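Local atomic coordinates of endo-beta-1,4-glucanase (Bacillus licheniformis, PDB entry 2JEN), a protein that hydrolyses beta-1,4-linked glucan chains of the plant cell wall, acting as a family 12 xyloglucanase and endoglucanase. Residues Y46-N51 / M73-N78; W61-Y66 / V86-S91; T120-S125 / I158-T163; F240-F245 / G249-S254. The protein carries 1 engineered substitution. All coordinates share one frame; numbering follows the deposited sequence.

All four contacts are buried and join the two layers of the family 12 beta-sandwich, one reached by strands 62-67, 72-79, 118-128 and 247-260, the other by strands 46-49, 154-163 and 234-244 and the loop leading into 91-95. Interactions 1 and 4 are aliphatic and aromatic packing. Interaction 2 sets a buried amide against a proline, and interaction 3 runs from an apolar pair to a water bridge. Strands 72-79 and 247-260 are neighbours, so interactions 1 and 4 touch; interactions 3 and 4 are joined through strands 118-128 and 247-260. In each, one segment also reaches the bound glycan: interactions 2 and 4 share the glucose of chain D, interactions 3 and 4 that of chain E.

Interaction 1. Residues Y46-N51 / M73-N78. With XYS (alpha-D-xylopyranose), chain B; GLC (alpha-D-glucopyranose), chain C.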
# COMPACT_ATOMS: atom_id res chain seq x y z
N TYR A 46 -6.76 21.88 -18.53
CA TYR A 46 -7.34 21.40 -17.27
C TYR A 46 -6.33 20.61 -16.51
O TYR A 46 -5.38 20.06 -17.08
CB TYR A 46 -8.52 20.46 -17.56
CG TYR A 46 -9.55 20.95 -18.55
CD1 TYR A 46 -10.24 22.14 -18.36
CD2 TYR A 46 -9.86 20.20 -19.66
CE1 TYR A 46 -11.23 22.54 -19.27
CE2 TYR A 46 -10.81 20.59 -20.56
CZ TYR A 46 -11.50 21.76 -20.36
OH TYR A 46 -12.47 22.16 -21.27
N TYR A 47 -6.58 20.45 -15.21
CA TYR A 47 -5.91 19.36 -14.46
C TYR A 47 -6.84 18.80 -13.44
O TYR A 47 -7.66 19.49 -12.86
CB TYR A 47 -4.60 19.81 -13.80
CG TYR A 47 -4.67 21.04 -12.91
CD1 TYR A 47 -4.52 22.31 -13.44
CD2 TYR A 47 -4.85 20.93 -11.53
CE1 TYR A 47 -4.54 23.42 -12.61
CE2 TYR A 47 -4.85 22.07 -10.71
CZ TYR A 47 -4.73 23.31 -11.27
OH TYR A 47 -4.70 24.42 -10.45
N ILE A 48 -6.72 17.50 -13.24
CA ILE A 48 -7.31 16.84 -12.10
C ILE A 48 -6.37 17.14 -10.93
O ILE A 48 -5.16 17.04 -11.05
CB ILE A 48 -7.49 15.31 -12.30
CG1 ILE A 48 -8.05 14.97 -13.70
CG2 ILE A 48 -8.36 14.75 -11.20
CD1 ILE A 48 -8.15 13.48 -13.99
N PHE A 49 -6.97 17.50 -9.82
CA PHE A 49 -6.24 18.01 -8.66
C PHE A 49 -6.58 17.22 -7.39
O PHE A 49 -7.75 17.12 -7.01
CB PHE A 49 -6.63 19.48 -8.47
CG PHE A 49 -5.87 20.25 -7.41
CD1 PHE A 49 -4.52 20.03 -7.17
CD2 PHE A 49 -6.50 21.24 -6.71
CE1 PHE A 49 -3.84 20.78 -6.22
CE2 PHE A 49 -5.82 21.96 -5.74
CZ PHE A 49 -4.50 21.74 -5.51
N ASN A 50 -5.57 16.63 -6.76
CA ASN A 50 -5.75 15.81 -5.57
C ASN A 50 -5.82 16.74 -4.37
O ASN A 50 -4.92 16.78 -3.50
CB ASN A 50 -4.65 14.75 -5.44
CG ASN A 50 -5.10 13.58 -4.62
OD1 ASN A 50 -6.31 13.32 -4.53
ND2 ASN A 50 -4.17 12.78 -4.13
N ASN A 51 -6.91 17.51 -4.30
CA ASN A 51 -7.09 18.59 -3.33
C ASN A 51 -7.59 18.04 -2.01
O ASN A 51 -8.69 17.51 -1.96
CB ASN A 51 -8.09 19.60 -3.91
CG ASN A 51 -8.37 20.77 -3.01
OD1 ASN A 51 -8.12 20.73 -1.84
ND2 ASN A 51 -8.93 21.81 -3.60
N MET A 73 -12.04 9.28 -16.57
CA MET A 73 -11.18 9.86 -15.55
C MET A 73 -11.96 10.01 -14.28
O MET A 73 -13.21 9.91 -14.32
CB MET A 73 -10.61 11.20 -16.02
CG MET A 73 -11.65 12.25 -16.27
SD MET A 73 -10.96 13.78 -16.93
CE MET A 73 -12.41 14.53 -17.70
N GLY A 74 -11.30 10.28 -13.17
CA GLY A 74 -12.04 10.39 -11.92
C GLY A 74 -11.13 10.30 -10.73
O GLY A 74 -9.94 10.66 -10.80
N TRP A 75 -11.67 9.86 -9.61
CA TRP A 75 -10.93 9.75 -8.37
C TRP A 75 -11.64 8.80 -7.42
O TRP A 75 -12.82 8.55 -7.57
CB TRP A 75 -10.63 11.11 -7.73
CG TRP A 75 -11.81 12.04 -7.64
CD1 TRP A 75 -12.72 12.13 -6.62
CD2 TRP A 75 -12.17 13.07 -8.58
NE1 TRP A 75 -13.64 13.10 -6.90
CE2 TRP A 75 -13.32 13.72 -8.08
CE3 TRP A 75 -11.63 13.50 -9.80
CZ2 TRP A 75 -13.96 14.74 -8.77
CZ3 TRP A 75 -12.28 14.51 -10.48
CH2 TRP A 75 -13.43 15.12 -9.96
N VAL A 76 -10.87 8.28 -6.47
CA VAL A 76 -11.26 7.26 -5.54
C VAL A 76 -10.82 7.78 -4.16
O VAL A 76 -9.74 8.36 -4.05
CB VAL A 76 -10.51 5.98 -5.95
CG1 VAL A 76 -11.05 4.80 -5.16
CG2 VAL A 76 -10.60 5.77 -7.52
N TRP A 77 -11.61 7.55 -3.13
CA TRP A 77 -11.30 8.12 -1.83
C TRP A 77 -11.76 7.26 -0.66
O TRP A 77 -12.66 6.40 -0.78
CB TRP A 77 -11.97 9.50 -1.67
CG TRP A 77 -13.49 9.52 -1.61
CD1 TRP A 77 -14.27 9.34 -0.52
CD2 TRP A 77 -14.39 9.75 -2.70
NE1 TRP A 77 -15.60 9.45 -0.86
CE2 TRP A 77 -15.70 9.72 -2.19
CE3 TRP A 77 -14.23 10.00 -4.06
CZ2 TRP A 77 -16.82 9.96 -2.98
CZ3 TRP A 77 -15.36 10.21 -4.86
CH2 TRP A 77 -16.62 10.22 -4.29
N ASN A 78 -11.15 7.54 0.48
CA ASN A 78 -11.56 7.02 1.75
C ASN A 78 -11.26 8.03 2.84
O ASN A 78 -10.09 8.36 3.06
CB ASN A 78 -10.78 5.74 2.07
CG ASN A 78 -11.07 5.19 3.42
OD1 ASN A 78 -12.21 5.14 3.84
ND2 ASN A 78 -10.04 4.80 4.13
C1 XYS B . -4.30 23.66 -0.13
C2 XYS B . -3.46 22.72 0.73
C3 XYS B . -3.18 21.39 0.00
C4 XYS B . -4.49 20.90 -0.63
C5 XYS B . -5.22 21.95 -1.48
O2 XYS B . -2.21 23.35 1.02
O3 XYS B . -2.63 20.35 0.83
O4 XYS B . -4.26 19.71 -1.34
O5 XYS B . -5.42 23.08 -0.71
C1 GLC C . -11.40 25.51 -0.80
C2 GLC C . -10.27 25.24 -1.78
C3 GLC C . -8.95 25.15 -1.06
C4 GLC C . -8.77 26.43 -0.25
C5 GLC C . -9.95 26.60 0.72
C6 GLC C . -9.82 27.95 1.43
O2 GLC C . -10.49 24.09 -2.59
O3 GLC C . -7.92 24.87 -2.02
O4 GLC C . -7.60 26.39 0.52
O5 GLC C . -11.14 26.69 -0.05
O6 GLC C . -9.51 27.78 2.79
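Ile48 is the one residue of 46-51 that reaches across to 73-78, and it does so with two separate methyl groups. CD1 lies 3.9 Å from CB of Met73, while CG2 comes to 3.8 Å from CE3 of Trp75, meeting the indole at a slant. This is packing between the two sheets of the family 12 beta-sandwich: strands 46-49 and 73-78 belong to different layers, run nearly parallel (13°) and have axes 8.7 Å apart. The branching of Ile48 explains the double contact, since CG2 stands anti to the backbone N and CG1 anti to the carbonyl carbon (chi1 -44°), sending the two arms to different partners. Between those partners lies Gly74, whose backbone angles would jam a CB against the carbonyl oxygen of Met73.

One shell out, Trp75 is positioned by the hydrogen bond of its NE1 to Thr242 OG1 and by packing on Ile251, Ile253 and Pro90, and Met73 rests on Phe41 and Trp256. Past Phe49 the chain makes an inverse gamma turn centred on Asn50, with a weak bond from Asn51 N to Phe49 O, and thereby delivers Asn51 to the glycan. There Asn51 OD1 approaches C5 of the xylose in chain B at 3.2 Å, and Asn51 ND2 donates to O2 of the glucose in chain C over 2.9 Å, with an N-H...O angle of 149°.

Interaction 2. Residues W61-Y66 / V86-S91; sequences WWQTIY and VKAYPS. With GLC (alpha-D-glucopyranose), chain D.
The carboxamide of Gln63 lies against the Pro90 ring, the two side chains crossing at about a right angle: OE1 is 3.4 Å from Pro90 CD, and NE2 is 3.6 Å from Pro90 CB. Next to Pro90, the Tyr89 ring has C6 of the chain D glucose over one face, 3.7 Å above the plane and toward the rim, and CB of Ser91 beneath the other. Gln63 OE1 also meets Ala88 CB at 3.3 Å. An extended chain, CG anti to the backbone N (chi1 -170°), carries the amide from strand 62-67 in one layer of the beta-sandwich to the loop leading into strand 91-95 in the other. Though buried, both ends of the amide are paired, NE2 with Asn50 OD1 and OE1 with Trp79 NE1. A leucine here would probably leave Trp79 NE1 and Asn50 OD1 without their mates inside the protein. Where the loop enters strand 91-95, Ser91 OG donates to Tyr89 O over 2.7 Å.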
# COMPACT_ATOMS: atom_id res chain seq x y z
N TRP A 61 -6.90 8.08 5.96
CA TRP A 61 -7.48 8.40 4.68
C TRP A 61 -6.55 8.15 3.51
O TRP A 61 -5.33 8.04 3.66
CB TRP A 61 -7.91 9.88 4.67
CG TRP A 61 -6.82 10.87 4.86
CD1 TRP A 61 -6.46 11.51 6.04
CD2 TRP A 61 -6.02 11.46 3.83
NE1 TRP A 61 -5.48 12.43 5.78
CE2 TRP A 61 -5.19 12.43 4.44
CE3 TRP A 61 -5.98 11.31 2.45
CZ2 TRP A 61 -4.34 13.22 3.68
CZ3 TRP A 61 -5.13 12.11 1.72
CH2 TRP A 61 -4.32 13.05 2.35
N TRP A 62 -7.16 8.05 2.33
CA TRP A 62 -6.41 8.02 1.10
C TRP A 62 -7.28 8.64 -0.01
O TRP A 62 -8.50 8.68 0.10
CB TRP A 62 -5.89 6.64 0.75
CG TRP A 62 -6.82 5.56 0.80
CD1 TRP A 62 -6.98 4.65 1.84
CD2 TRP A 62 -7.72 5.20 -0.17
NE1 TRP A 62 -7.90 3.75 1.53
CE2 TRP A 62 -8.40 4.04 0.31
CE3 TRP A 62 -8.05 5.70 -1.40
CZ2 TRP A 62 -9.38 3.40 -0.41
CZ3 TRP A 62 -9.02 5.04 -2.13
CH2 TRP A 62 -9.68 3.92 -1.62
N GLN A 63 -6.63 9.12 -1.07
CA GLN A 63 -7.31 9.73 -2.20
C GLN A 63 -6.42 9.67 -3.40
O GLN A 63 -5.27 10.11 -3.33
CB GLN A 63 -7.72 11.17 -1.89
CG GLN A 63 -8.66 11.79 -2.91
CD GLN A 63 -9.15 13.14 -2.45
OE1 GLN A 63 -10.11 13.22 -1.67
NE2 GLN A 63 -8.45 14.20 -2.83
N THR A 64 -6.95 9.11 -4.48
CA THR A 64 -6.21 8.87 -5.73
C THR A 64 -6.98 9.51 -6.89
O THR A 64 -8.18 9.24 -7.04
CB THR A 64 -6.12 7.34 -5.95
OG1 THR A 64 -5.24 6.80 -4.93
CG2 THR A 64 -5.64 6.92 -7.38
N ILE A 65 -6.30 10.28 -7.70
CA ILE A 65 -6.84 10.83 -8.93
C ILE A 65 -6.36 9.99 -10.11
O ILE A 65 -5.25 9.48 -10.09
CB ILE A 65 -6.48 12.32 -9.11
CG1 ILE A 65 -4.98 12.60 -9.07
CG2 ILE A 65 -7.26 13.16 -8.08
CD1 ILE A 65 -4.55 14.00 -9.55
N TYR A 66 -7.19 9.83 -11.15
CA TYR A 66 -6.77 9.07 -12.33
C TYR A 66 -7.31 9.65 -13.61
O TYR A 66 -8.37 10.26 -13.66
CB TYR A 66 -7.18 7.60 -12.21
CG TYR A 66 -8.67 7.31 -12.39
CD1 TYR A 66 -9.56 7.34 -11.33
CD2 TYR A 66 -9.15 6.99 -13.63
CE1 TYR A 66 -10.89 7.06 -11.52
CE2 TYR A 66 -10.49 6.70 -13.84
CZ TYR A 66 -11.35 6.76 -12.78
OH TYR A 66 -12.68 6.39 -12.97
N VAL A 86 -15.50 19.87 5.53
CA VAL A 86 -15.04 19.35 4.25
C VAL A 86 -13.59 18.87 4.41
O VAL A 86 -12.75 19.65 4.84
CB VAL A 86 -15.13 20.43 3.15
CG1 VAL A 86 -14.51 19.91 1.85
CG2 VAL A 86 -16.58 20.85 2.91
N LYS A 87 -13.34 17.59 4.11
CA LYS A 87 -12.00 17.05 4.21
C LYS A 87 -11.18 17.30 2.95
O LYS A 87 -9.96 17.48 3.03
CB LYS A 87 -12.00 15.56 4.49
CG LYS A 87 -12.85 15.14 5.71
CD LYS A 87 -12.59 15.96 6.95
CE LYS A 87 -13.39 15.48 8.18
NZ LYS A 87 -14.88 15.66 8.00
N ALA A 88 -11.85 17.27 1.81
CA ALA A 88 -11.17 17.24 0.52
C ALA A 88 -12.13 17.68 -0.57
O ALA A 88 -13.36 17.56 -0.41
CB ALA A 88 -10.65 15.81 0.24
N TYR A 89 -11.56 18.17 -1.69
CA TYR A 89 -12.32 18.50 -2.88
C TYR A 89 -11.52 18.03 -4.09
O TYR A 89 -11.05 18.85 -4.90
CB TYR A 89 -12.60 19.99 -2.93
CG TYR A 89 -13.42 20.50 -4.11
CD1 TYR A 89 -14.70 20.01 -4.38
CD2 TYR A 89 -12.92 21.44 -4.99
CE1 TYR A 89 -15.48 20.51 -5.42
CE2 TYR A 89 -13.67 21.94 -6.03
CZ TYR A 89 -14.92 21.42 -6.29
OH TYR A 89 -15.66 21.96 -7.31
N PRO A 90 -11.35 16.71 -4.24
CA PRO A 90 -10.78 16.22 -5.50
C PRO A 90 -11.65 16.76 -6.63
O PRO A 90 -12.88 16.79 -6.53
CB PRO A 90 -10.89 14.69 -5.38
CG PRO A 90 -12.01 14.47 -4.35
CD PRO A 90 -11.85 15.63 -3.38
N SER A 91 -11.01 17.21 -7.71
CA SER A 91 -11.68 18.06 -8.66
C SER A 91 -10.89 18.19 -9.93
O SER A 91 -9.69 17.88 -9.99
CB SER A 91 -11.88 19.44 -8.03
OG SER A 91 -10.69 19.88 -7.40
C1 GLC D . -16.63 26.25 -1.00
C2 GLC D . -15.66 27.00 -0.09
C3 GLC D . -14.31 27.03 -0.76
C4 GLC D . -13.83 25.59 -0.93
C5 GLC D . -14.88 24.90 -1.81
C6 GLC D . -14.51 23.49 -2.26
O1 GLC D . -17.94 26.23 -0.50
O2 GLC D . -15.97 28.35 0.15
O3 GLC D . -13.51 27.89 0.05
O4 GLC D . -12.59 25.56 -1.61
O5 GLC D . -16.13 24.93 -1.12
O6 GLC D . -14.20 22.65 -1.17

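Interaction 3. Residues T120-S125 / I158-T163; sequences TKVSYS and IWLNNT. With GLC (alpha-D-glucopyranose), chain E.
Two torsions bring Tyr124 and Leu160 together. Tyr124 holds CG between its backbone N and carbonyl carbon (chi1 75°), pointing the phenol at the other sheet, and Leu160 turns CG anti to its carbonyl carbon, its second torsion (chi2 -176°) stretching CD1 out to meet the ring. CD1 sits 4.1 Å from Tyr124 CE1, the two side chains meeting at a slant, and the same methyl reaches tip to tip to Val122 CG1 at 3.6 Å.

Farther along the ring the chemistry turns polar. Tyr124 OH lies 3.5 Å from Asn161 CB, with ring and amide planes 66° apart, and a water joins the two groups: it is 2.9 Å from Tyr124 OH and accepts from Asn161 ND2 at 3.0 Å. The hydroxyl also has a weak bond to Thr208 O. At the other end of the amide, Thr163 OG1 donates to Asn161 OD1 over 2.7 Å, in the carbonyl plane on a lone pair, which, with the water on ND2, is likely to hold the amide's rotation. A phenylalanine in place of Tyr124 would probably leave the bridging water without one of its anchors and open a gap beside Asn161 CB.

Leu160 and Asn161 form a classic beta bulge facing one residue of strand 131-141. Trp159, just before it, presents its ring edge to O2 of the chain E glucose. Strand 118-128 lies between 247-260 and 210-214 in one sheet of the beta-sandwich, and strand 154-163 between 131-141 and 195-204 in the other.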
# COMPACT_ATOMS: atom_id res chain seq x y z
N THR A 120 -20.49 24.86 -19.73
CA THR A 120 -19.93 23.66 -19.14
C THR A 120 -20.80 22.44 -19.39
O THR A 120 -22.01 22.52 -19.38
CB THR A 120 -19.74 23.87 -17.65
OG1 THR A 120 -21.04 23.97 -17.01
CG2 THR A 120 -18.84 25.09 -17.37
N LYS A 121 -20.15 21.30 -19.60
CA LYS A 121 -20.80 20.03 -19.76
C LYS A 121 -20.08 19.04 -18.87
O LYS A 121 -18.85 19.01 -18.85
CB LYS A 121 -20.69 19.56 -21.21
CG LYS A 121 -21.09 20.58 -22.25
CD LYS A 121 -21.07 19.96 -23.65
N VAL A 122 -20.86 18.26 -18.13
CA VAL A 122 -20.31 17.13 -17.36
C VAL A 122 -21.30 15.99 -17.36
O VAL A 122 -22.53 16.19 -17.33
CB VAL A 122 -19.90 17.57 -15.91
CG1 VAL A 122 -21.14 17.90 -15.04
CG2 VAL A 122 -19.02 16.52 -15.23
N SER A 123 -20.76 14.79 -17.43
CA SER A 123 -21.50 13.58 -17.17
C SER A 123 -20.62 12.73 -16.27
O SER A 123 -19.43 12.57 -16.53
CB SER A 123 -21.79 12.79 -18.44
OG SER A 123 -22.60 13.54 -19.35
N TYR A 124 -21.22 12.20 -15.21
CA TYR A 124 -20.46 11.48 -14.20
C TYR A 124 -21.33 10.44 -13.49
O TYR A 124 -22.57 10.42 -13.62
CB TYR A 124 -19.85 12.49 -13.18
CG TYR A 124 -20.90 13.02 -12.23
CD1 TYR A 124 -21.69 14.10 -12.62
CD2 TYR A 124 -21.16 12.44 -11.02
CE1 TYR A 124 -22.73 14.54 -11.81
CE2 TYR A 124 -22.16 12.90 -10.19
CZ TYR A 124 -22.95 13.94 -10.62
OH TYR A 124 -23.99 14.33 -9.81
N SER A 125 -20.67 9.57 -12.74
CA SER A 125 -21.35 8.69 -11.82
C SER A 125 -20.53 8.47 -10.58
O SER A 125 -19.32 8.37 -10.64
CB SER A 125 -21.71 7.37 -12.47
OG SER A 125 -20.55 6.63 -12.86
N ILE A 158 -22.36 25.02 -7.60
CA ILE A 158 -23.51 24.45 -8.28
C ILE A 158 -23.47 22.97 -8.03
O ILE A 158 -22.66 22.25 -8.64
CB ILE A 158 -23.56 24.80 -9.78
CG1 ILE A 158 -23.43 26.31 -10.02
CG2 ILE A 158 -24.83 24.21 -10.41
CD1 ILE A 158 -23.35 26.74 -11.44
N TRP A 159 -24.31 22.50 -7.13
CA TRP A 159 -24.31 21.11 -6.69
C TRP A 159 -25.26 20.27 -7.55
O TRP A 159 -26.48 20.49 -7.57
CB TRP A 159 -24.73 20.94 -5.23
CG TRP A 159 -23.92 21.65 -4.19
CD1 TRP A 159 -23.20 22.81 -4.29
CD2 TRP A 159 -23.85 21.26 -2.82
NE1 TRP A 159 -22.65 23.14 -3.07
CE2 TRP A 159 -23.05 22.20 -2.15
CE3 TRP A 159 -24.39 20.21 -2.10
CZ2 TRP A 159 -22.78 22.12 -0.79
CZ3 TRP A 159 -24.10 20.12 -0.73
CH2 TRP A 159 -23.31 21.09 -0.10
N LEU A 160 -24.69 19.30 -8.25
CA LEU A 160 -25.45 18.33 -9.02
C LEU A 160 -25.81 17.11 -8.20
O LEU A 160 -26.71 16.36 -8.57
CB LEU A 160 -24.67 17.92 -10.26
CG LEU A 160 -24.32 19.02 -11.24
CD1 LEU A 160 -23.62 18.46 -12.49
CD2 LEU A 160 -25.51 19.92 -11.63
N ASN A 161 -25.10 16.91 -7.09
CA ASN A 161 -25.39 15.83 -6.17
C ASN A 161 -25.24 16.37 -4.77
O ASN A 161 -24.25 17.03 -4.47
CB ASN A 161 -24.41 14.65 -6.38
CG ASN A 161 -24.65 13.47 -5.43
OD1 ASN A 161 -24.51 13.62 -4.21
ND2 ASN A 161 -25.01 12.31 -5.98
N ASN A 162 -26.22 16.07 -3.90
CA ASN A 162 -26.09 16.29 -2.46
C ASN A 162 -26.40 14.97 -1.80
O ASN A 162 -27.54 14.46 -1.94
CB ASN A 162 -27.07 17.38 -1.96
CG ASN A 162 -26.91 17.68 -0.52
OD1 ASN A 162 -25.99 17.17 0.13
ND2 ASN A 162 -27.85 18.47 0.04
N THR A 163 -25.44 14.37 -1.10
CA THR A 163 -25.66 13.14 -0.37
C THR A 163 -25.36 13.37 1.09
O THR A 163 -24.21 13.34 1.54
CB THR A 163 -24.84 11.99 -0.97
OG1 THR A 163 -25.25 11.79 -2.33
CG2 THR A 163 -25.07 10.69 -0.18
C1 GLC E . -20.02 23.61 4.19
C2 GLC E . -20.41 23.50 2.74
C3 GLC E . -19.21 23.47 1.83
C4 GLC E . -18.20 24.58 2.16
C5 GLC E . -17.97 24.60 3.68
C6 GLC E . -17.08 25.78 4.07
O2 GLC E . -21.13 22.30 2.55
O3 GLC E . -19.64 23.63 0.50
O4 GLC E . -17.00 24.38 1.43
O5 GLC E . -19.20 24.76 4.35
O6 GLC E . -16.61 25.58 5.41
O HOH W 1 -25.30 11.94 -8.91

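Interaction 4. Residues F240-F245 / G249-S254. With GLC (alpha-D-glucopyranose), chain E; GLC (alpha-D-glucopyranose), chain D; XYS (alpha-D-xylopyranose), chain F.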
# COMPACT_ATOMS: atom_id res chain seq x y z
N PHE A 240 -14.83 21.44 -11.00
CA PHE A 240 -15.89 20.49 -10.72
C PHE A 240 -15.29 19.37 -9.90
O PHE A 240 -14.26 18.80 -10.27
CB PHE A 240 -16.49 19.89 -11.99
CG PHE A 240 -17.56 18.86 -11.72
CD1 PHE A 240 -17.26 17.53 -11.71
CD2 PHE A 240 -18.86 19.25 -11.42
CE1 PHE A 240 -18.23 16.59 -11.41
CE2 PHE A 240 -19.82 18.33 -11.11
CZ PHE A 240 -19.52 16.99 -11.12
N GLY A 241 -15.93 19.04 -8.78
CA GLY A 241 -15.41 17.96 -7.97
C GLY A 241 -16.37 17.50 -6.93
O GLY A 241 -17.57 17.81 -7.01
N THR A 242 -15.88 16.68 -6.00
CA THR A 242 -16.70 16.15 -4.93
C THR A 242 -16.15 16.64 -3.61
O THR A 242 -15.07 16.24 -3.21
CB THR A 242 -16.75 14.62 -4.95
OG1 THR A 242 -15.41 14.12 -4.85
CG2 THR A 242 -17.37 14.04 -6.21
N GLU A 243 -16.89 17.46 -2.87
CA GLU A 243 -16.51 17.73 -1.48
C GLU A 243 -16.87 16.51 -0.69
O GLU A 243 -18.00 16.01 -0.78
CB GLU A 243 -17.24 18.93 -0.88
CG GLU A 243 -16.91 20.27 -1.54
CD GLU A 243 -17.54 21.44 -0.83
OE1 GLU A 243 -18.76 21.53 -0.78
OE2 GLU A 243 -16.79 22.29 -0.31
N VAL A 244 -15.90 15.96 0.05
CA VAL A 244 -16.13 14.78 0.85
C VAL A 244 -16.00 15.16 2.32
O VAL A 244 -15.00 15.76 2.74
CB VAL A 244 -15.16 13.64 0.53
CG1 VAL A 244 -15.53 12.42 1.43
CG2 VAL A 244 -15.21 13.29 -0.97
N PHE A 245 -17.05 14.85 3.09
CA PHE A 245 -17.11 15.06 4.51
C PHE A 245 -16.71 13.77 5.24
O PHE A 245 -15.99 13.79 6.24
CB PHE A 245 -18.51 15.50 4.90
CG PHE A 245 -18.96 16.77 4.25
CD1 PHE A 245 -19.49 16.75 2.96
CD2 PHE A 245 -18.84 17.98 4.89
CE1 PHE A 245 -19.90 17.93 2.33
CE2 PHE A 245 -19.29 19.17 4.27
CZ PHE A 245 -19.81 19.13 3.00
N GLY A 249 -15.56 5.91 -1.55
CA GLY A 249 -16.19 5.69 -2.84
C GLY A 249 -15.36 6.23 -3.98
O GLY A 249 -14.15 6.38 -3.87
N GLN A 250 -16.02 6.50 -5.10
CA GLN A 250 -15.35 6.97 -6.27
C GLN A 250 -16.32 7.70 -7.17
O GLN A 250 -17.55 7.48 -7.10
CB GLN A 250 -14.72 5.81 -7.01
CG GLN A 250 -15.70 4.87 -7.67
CD GLN A 250 -15.03 3.65 -8.21
OE1 GLN A 250 -14.27 3.71 -9.21
NE2 GLN A 250 -15.29 2.51 -7.57
N ILE A 251 -15.76 8.52 -8.04
CA ILE A 251 -16.45 9.11 -9.16
C ILE A 251 -15.75 8.72 -10.44
O ILE A 251 -14.52 8.56 -10.47
CB ILE A 251 -16.50 10.66 -9.04
CG1 ILE A 251 -17.50 11.30 -10.03
CG2 ILE A 251 -15.11 11.29 -9.23
CD1 ILE A 251 -17.81 12.78 -9.76
N ASN A 252 -16.53 8.61 -11.51
CA ASN A 252 -16.00 8.51 -12.84
C ASN A 252 -16.70 9.55 -13.68
O ASN A 252 -17.93 9.73 -13.57
CB ASN A 252 -16.23 7.11 -13.43
CG ASN A 252 -15.78 7.02 -14.84
OD1 ASN A 252 -14.58 6.69 -15.16
ND2 ASN A 252 -16.68 7.34 -15.72
N ILE A 253 -15.94 10.27 -14.48
CA ILE A 253 -16.40 11.30 -15.36
C ILE A 253 -16.23 10.83 -16.80
O ILE A 253 -15.14 10.38 -17.19
CB ILE A 253 -15.64 12.60 -15.12
CG1 ILE A 253 -15.96 13.11 -13.71
CG2 ILE A 253 -15.97 13.63 -16.21
CD1 ILE A 253 -15.08 14.24 -13.25
N SER A 254 -17.33 10.87 -17.57
CA SER A 254 -17.37 10.36 -18.94
C SER A 254 -17.47 11.47 -19.98
O SER A 254 -17.29 11.21 -21.17
CB SER A 254 -18.55 9.38 -19.11
OG SER A 254 -19.77 10.07 -18.94
C1 GLC E . -20.02 23.61 4.19
C2 GLC E . -20.41 23.50 2.74
C3 GLC E . -19.21 23.47 1.83
C4 GLC E . -18.20 24.58 2.16
C5 GLC E . -17.97 24.60 3.68
C6 GLC E . -17.08 25.78 4.07
O2 GLC E . -21.13 22.30 2.55
O3 GLC E . -19.64 23.63 0.50
O4 GLC E . -17.00 24.38 1.43
O5 GLC E . -19.20 24.76 4.35
O6 GLC E . -16.61 25.58 5.41
C1 GLC D . -16.63 26.25 -1.00
C2 GLC D . -15.66 27.00 -0.09
C3 GLC D . -14.31 27.03 -0.76
C4 GLC D . -13.83 25.59 -0.93
C5 GLC D . -14.88 24.90 -1.81
C6 GLC D . -14.51 23.49 -2.26
O1 GLC D . -17.94 26.23 -0.50
O2 GLC D . -15.97 28.35 0.15
O3 GLC D . -13.51 27.89 0.05
O4 GLC D . -12.59 25.56 -1.61
O5 GLC D . -16.13 24.93 -1.12
O6 GLC D . -14.20 22.65 -1.17
C1 XYS F . -23.53 19.83 6.39
C2 XYS F . -24.50 19.11 7.29
C3 XYS F . -23.81 17.97 8.00
C4 XYS F . -23.15 17.07 6.97
C5 XYS F . -22.24 17.93 6.11
O2 XYS F . -25.07 20.03 8.23
O3 XYS F . -24.73 17.24 8.80
O4 XYS F . -22.34 16.12 7.65
O5 XYS F . -22.96 18.97 5.45
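Ile251 sets its CD1 methyl against two side chains of 240-245, 3.8 Å from Thr242 CG2 and 4.2 Å from Phe240 CE1. With CG1 anti to the backbone N (chi1 -167°), the extended chain carries the methyl toward the other layer, where Ile251 and Thr242 lie alongside each other, pointing opposite ways. Ile253 meets the same phenyl ring differently: its CD1 lies at the edge, near the ring plane, 4.2 Å from Phe240 CD1. Tyr136 packs edge-to-face with Phe240, and Val122 and Leu160 touch it too, so both sheets contribute to the packing round the ring.

The two segments are joined by a short connection, yet strand 234-244 lies in the mixed sheet and strand 247-260 in the antiparallel one, so the chain passes from one layer of the family 12 beta-sandwich to the other. Thr242 points into this interior, while the next residue, Glu243, turns to the glycan. Its OE1 accepts from O3 of the chain E glucose at 2.6 Å and also takes a bond from Asn133 ND2; its OE2 accepts from O6 of the chain D glucose at 2.8 Å. Phe245 lines the same pocket with its ring: C5 of the chain F xylose lies 3.6 Å above one face, toward the rim, and O2 of the chain E glucose approaches in the ring plane, 3.5 Å from Phe245 CZ.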